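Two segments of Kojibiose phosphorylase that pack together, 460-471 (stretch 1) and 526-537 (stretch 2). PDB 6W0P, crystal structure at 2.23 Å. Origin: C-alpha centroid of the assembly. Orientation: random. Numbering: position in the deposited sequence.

Stretch 1 (460-471) QYNQDKTKFSFY
Stretch 2 526-537: AKMKDASRKMVI

Stretch 1 is a hairpin. Strand residues Gln-460 and Tyr-461 pair with the strand at Phe-468 and Ser-469, and Gln-460 N to Ser-469 O is 3.0 Å. A type I turn runs from Asn-462 to Lys-465, which has positive phi (66/20). Asn-462 (chi1 p) braces the loop, with Lys-467 N donating to Asn-462 OD1 at 2.9 Å. Stretch 2 is helical from Ala-526 to Lys-534, then extended. Together the stretches bury 582 Å², both sides summed.

Ala-526 lies out of reach. Lys-527 has all four chi angles t. Its extended chain brings Lys-527 CG to 4.0 Å from Tyr-461 OH and Lys-527 CE to 4.1 Å from Phe-468 CE1, so its methylenes serve as apolar surface. Met-528 points away, and Lys-529 is out of reach.

Asp-530 (chi1 t) starts sideways, but its carboxylate comes nearer. Tyr-461 OH donates to Asp-530 OD2 at 2.7 Å. The tyrosine (chi1 m, chi2 -84°) meets this oxygen at its ring edge, where its hydroxyl can reach. Asp-530 OD1 also forms a salt bridge with Arg-533 NH2 at 3.3 Å.

Ala-531 points toward stretch 1 and is buried. Its CB sits over one face of the Phe-468 ring, 3.4 Å from the ring centroid and 7° off the normal. The small methyl lets the ring lie close to the helix. Phe-468 (chi1 t, chi2 88°) has the largest area covered in the contact, 104 Å². Ser-532 points away.

Lys-534 (phi/psi -94/0) ends the helix and points toward stretch 1. Its chain is m at chi1, then t throughout. Lys-534 CD passes the Tyr-461 ring edge, 4.2 Å from Tyr-461 CE1. Lys-534 NZ donates to Lys-465 O at 3.3 Å and makes a salt bridge with Asp-530 OD2 at 3.5 Å, a weak hydrogen bond. Its carbonyl accepts from stretch 1: Phe-468 N to Lys-534 O is 3.2 Å, nearly linear at 173°. A water donates to Lys-534 O at 3.0 Å and to Thr-466 O at 3.3 Å.

Met-535 leaves helical geometry (-56/124) and forms a single beta bridge with Phe-468. Its CB points away, but chi angles t, p, p bring the flexible end back. Met-535 CE lies 3.8 Å from Phe-468 CD2, at the ring edge, and 4.1 Å from Phe-470 CE1.

Val-536 (-67/127, chi1 t) completes the bridge: Val-536 N donates to Phe-468 O at 2.9 Å. Its branched side chain points toward stretch 1, with Val-536 CG2 3.7 Å from Lys-467 CB. Ile-537 makes no contact.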

# COMPACT_ATOMS: atom_id res chain seq x y z
N GLN A 460 18.36 -16.28 -1.41
CA GLN A 460 19.14 -16.41 -0.15
C GLN A 460 19.24 -17.89 0.24
O GLN A 460 18.35 -18.71 -0.14
CB GLN A 460 18.46 -15.64 0.99
CG GLN A 460 18.22 -14.16 0.71
CD GLN A 460 17.32 -13.55 1.76
OE1 GLN A 460 17.80 -12.89 2.68
NE2 GLN A 460 16.01 -13.76 1.64
N TYR A 461 20.28 -18.21 1.03
CA TYR A 461 20.37 -19.50 1.74
C TYR A 461 19.47 -19.43 2.96
O TYR A 461 19.32 -18.32 3.53
CB TYR A 461 21.81 -19.82 2.15
CG TYR A 461 22.74 -20.15 1.00
CD1 TYR A 461 22.81 -21.43 0.49
CD2 TYR A 461 23.56 -19.18 0.45
CE1 TYR A 461 23.66 -21.74 -0.56
CE2 TYR A 461 24.43 -19.47 -0.59
CZ TYR A 461 24.48 -20.76 -1.10
OH TYR A 461 25.34 -21.04 -2.13
N ASN A 462 18.91 -20.57 3.35
CA ASN A 462 18.15 -20.79 4.61
C ASN A 462 19.08 -20.60 5.82
O ASN A 462 20.29 -20.28 5.62
CB ASN A 462 17.48 -22.17 4.62
CG ASN A 462 18.45 -23.30 4.89
OD1 ASN A 462 19.58 -23.29 4.39
ND2 ASN A 462 18.01 -24.28 5.69
N GLN A 463 18.53 -20.81 7.03
CA GLN A 463 19.18 -20.51 8.33
C GLN A 463 20.55 -21.21 8.39
O GLN A 463 21.54 -20.50 8.61
CB GLN A 463 18.23 -20.88 9.48
CG GLN A 463 18.82 -20.72 10.88
CD GLN A 463 18.72 -19.35 11.51
OE1 GLN A 463 19.42 -19.05 12.48
NE2 GLN A 463 17.85 -18.49 10.99
N ASP A 464 20.62 -22.53 8.15
CA ASP A 464 21.88 -23.33 8.27
C ASP A 464 22.58 -23.48 6.91
O ASP A 464 23.52 -24.24 6.84
CB ASP A 464 21.63 -24.70 8.90
CG ASP A 464 20.77 -25.63 8.06
OD1 ASP A 464 20.53 -25.31 6.88
OD2 ASP A 464 20.34 -26.68 8.60
N LYS A 465 22.10 -22.81 5.87
CA LYS A 465 22.75 -22.69 4.53
C LYS A 465 22.82 -24.05 3.80
O LYS A 465 23.62 -24.17 2.85
CB LYS A 465 24.13 -22.05 4.71
CG LYS A 465 24.10 -20.61 5.21
CD LYS A 465 25.48 -20.03 5.48
CE LYS A 465 25.49 -18.51 5.49
NZ LYS A 465 25.56 -17.97 4.11
N THR A 466 21.99 -25.03 4.17
CA THR A 466 21.86 -26.33 3.45
C THR A 466 20.85 -26.21 2.30
O THR A 466 20.77 -27.17 1.52
CB THR A 466 21.43 -27.46 4.41
OG1 THR A 466 20.15 -27.12 4.96
CG2 THR A 466 22.45 -27.69 5.51
N LYS A 467 20.11 -25.10 2.20
CA LYS A 467 19.10 -24.88 1.12
C LYS A 467 19.25 -23.46 0.58
O LYS A 467 19.71 -22.58 1.33
CB LYS A 467 17.67 -25.06 1.63
CG LYS A 467 17.40 -26.21 2.58
CD LYS A 467 16.00 -26.11 3.20
CE LYS A 467 15.62 -27.23 4.14
NZ LYS A 467 14.50 -26.81 5.04
N PHE A 468 18.91 -23.28 -0.71
CA PHE A 468 18.83 -21.98 -1.41
C PHE A 468 17.39 -21.80 -1.90
O PHE A 468 16.79 -22.78 -2.40
CB PHE A 468 19.86 -21.91 -2.54
CG PHE A 468 20.07 -20.53 -3.13
CD1 PHE A 468 21.00 -19.66 -2.59
CD2 PHE A 468 19.34 -20.10 -4.22
CE1 PHE A 468 21.19 -18.40 -3.13
CE2 PHE A 468 19.54 -18.85 -4.77
CZ PHE A 468 20.46 -17.99 -4.22
N SER A 469 16.82 -20.60 -1.78
CA SER A 469 15.46 -20.32 -2.30
C SER A 469 15.24 -18.83 -2.53
O SER A 469 16.21 -18.08 -2.46
CB SER A 469 14.43 -20.90 -1.37
OG SER A 469 13.16 -20.88 -1.97
N PHE A 470 14.00 -18.43 -2.83
CA PHE A 470 13.57 -17.02 -2.78
C PHE A 470 12.55 -16.94 -1.66
O PHE A 470 11.62 -17.74 -1.66
CB PHE A 470 13.07 -16.54 -4.14
CG PHE A 470 14.12 -16.60 -5.23
CD1 PHE A 470 14.46 -17.80 -5.83
CD2 PHE A 470 14.83 -15.47 -5.59
CE1 PHE A 470 15.44 -17.86 -6.81
CE2 PHE A 470 15.80 -15.53 -6.58
CZ PHE A 470 16.10 -16.71 -7.20
N TYR A 471 12.78 -16.00 -0.75
CA TYR A 471 11.94 -15.70 0.43
C TYR A 471 11.18 -14.41 0.12
O TYR A 471 11.78 -13.54 -0.54
CB TYR A 471 12.82 -15.59 1.68
CG TYR A 471 13.41 -16.90 2.10
CD1 TYR A 471 14.62 -17.34 1.60
CD2 TYR A 471 12.74 -17.72 2.99
CE1 TYR A 471 15.17 -18.56 1.97
CE2 TYR A 471 13.24 -18.97 3.32
CZ TYR A 471 14.46 -19.39 2.81
OH TYR A 471 14.96 -20.60 3.17
N ALA A 526 30.87 -20.46 -8.68
CA ALA A 526 30.83 -21.51 -7.64
C ALA A 526 29.55 -21.32 -6.82
O ALA A 526 28.90 -22.33 -6.51
CB ALA A 526 32.06 -21.47 -6.77
N LYS A 527 29.20 -20.07 -6.51
CA LYS A 527 27.91 -19.79 -5.82
C LYS A 527 26.77 -20.28 -6.72
O LYS A 527 25.91 -21.01 -6.23
CB LYS A 527 27.74 -18.32 -5.43
CG LYS A 527 26.49 -18.08 -4.57
CD LYS A 527 26.13 -16.65 -4.29
CE LYS A 527 24.90 -16.62 -3.40
NZ LYS A 527 24.49 -15.23 -3.10
N MET A 528 26.81 -19.96 -8.02
CA MET A 528 25.72 -20.30 -8.95
C MET A 528 25.53 -21.82 -8.97
O MET A 528 24.36 -22.25 -8.87
CB MET A 528 25.95 -19.81 -10.38
CG MET A 528 24.72 -19.98 -11.24
SD MET A 528 24.80 -19.10 -12.81
CE MET A 528 25.90 -20.18 -13.74
N LYS A 529 26.62 -22.58 -9.06
CA LYS A 529 26.56 -24.07 -9.03
C LYS A 529 25.96 -24.53 -7.69
O LYS A 529 25.08 -25.41 -7.72
CB LYS A 529 27.94 -24.71 -9.25
CG LYS A 529 28.31 -24.93 -10.71
CD LYS A 529 29.80 -25.28 -10.92
CE LYS A 529 30.24 -25.22 -12.37
NZ LYS A 529 29.51 -26.22 -13.19
N ASP A 530 26.42 -23.99 -6.57
CA ASP A 530 25.94 -24.44 -5.24
C ASP A 530 24.45 -24.06 -5.10
O ASP A 530 23.69 -24.90 -4.60
CB ASP A 530 26.83 -23.94 -4.09
CG ASP A 530 26.39 -24.50 -2.74
OD1 ASP A 530 26.38 -25.74 -2.58
OD2 ASP A 530 26.02 -23.67 -1.85
N ALA A 531 24.04 -22.86 -5.54
CA ALA A 531 22.63 -22.40 -5.39
C ALA A 531 21.72 -23.29 -6.26
O ALA A 531 20.65 -23.71 -5.79
CB ALA A 531 22.50 -20.93 -5.69
N SER A 532 22.21 -23.66 -7.44
CA SER A 532 21.50 -24.52 -8.42
C SER A 532 21.23 -25.87 -7.77
O SER A 532 20.10 -26.35 -7.86
CB SER A 532 22.29 -24.64 -9.68
OG SER A 532 21.49 -25.15 -10.73
N ARG A 533 22.24 -26.46 -7.14
CA ARG A 533 22.15 -27.82 -6.53
C ARG A 533 21.23 -27.76 -5.30
O ARG A 533 20.49 -28.72 -5.06
CB ARG A 533 23.55 -28.33 -6.15
CG ARG A 533 24.47 -28.60 -7.34
CD ARG A 533 25.76 -29.37 -7.03
NE ARG A 533 26.44 -28.89 -5.82
CZ ARG A 533 27.60 -28.20 -5.76
NH1 ARG A 533 28.27 -27.91 -6.87
NH2 ARG A 533 28.07 -27.80 -4.59
N LYS A 534 21.28 -26.69 -4.51
CA LYS A 534 20.57 -26.65 -3.21
C LYS A 534 19.19 -26.01 -3.35
O LYS A 534 18.47 -25.97 -2.35
CB LYS A 534 21.42 -25.91 -2.18
CG LYS A 534 22.65 -26.69 -1.73
CD LYS A 534 23.42 -25.97 -0.65
CE LYS A 534 24.62 -26.74 -0.15
NZ LYS A 534 25.42 -25.87 0.74
N MET A 535 18.81 -25.59 -4.56
CA MET A 535 17.54 -24.87 -4.81
C MET A 535 16.38 -25.74 -4.30
O MET A 535 16.29 -26.92 -4.69
CB MET A 535 17.35 -24.54 -6.29
CG MET A 535 16.11 -23.71 -6.57
SD MET A 535 16.21 -21.99 -6.03
CE MET A 535 17.45 -21.42 -7.19
N VAL A 536 15.56 -25.17 -3.42
CA VAL A 536 14.37 -25.85 -2.87
C VAL A 536 13.39 -26.03 -4.03
O VAL A 536 13.11 -25.02 -4.72
CB VAL A 536 13.73 -25.07 -1.72
CG1 VAL A 536 12.45 -25.74 -1.26
CG2 VAL A 536 14.70 -24.89 -0.56
N ILE A 537 12.94 -27.26 -4.24
CA ILE A 537 11.91 -27.67 -5.23
C ILE A 537 10.95 -28.63 -4.51
O ILE A 537 11.32 -29.81 -4.37
CB ILE A 537 12.53 -28.33 -6.48
CG1 ILE A 537 13.56 -27.46 -7.18
CG2 ILE A 537 11.42 -28.76 -7.45
CD1 ILE A 537 12.96 -26.21 -7.81
O HOH W 1 18.95 -28.54 -0.80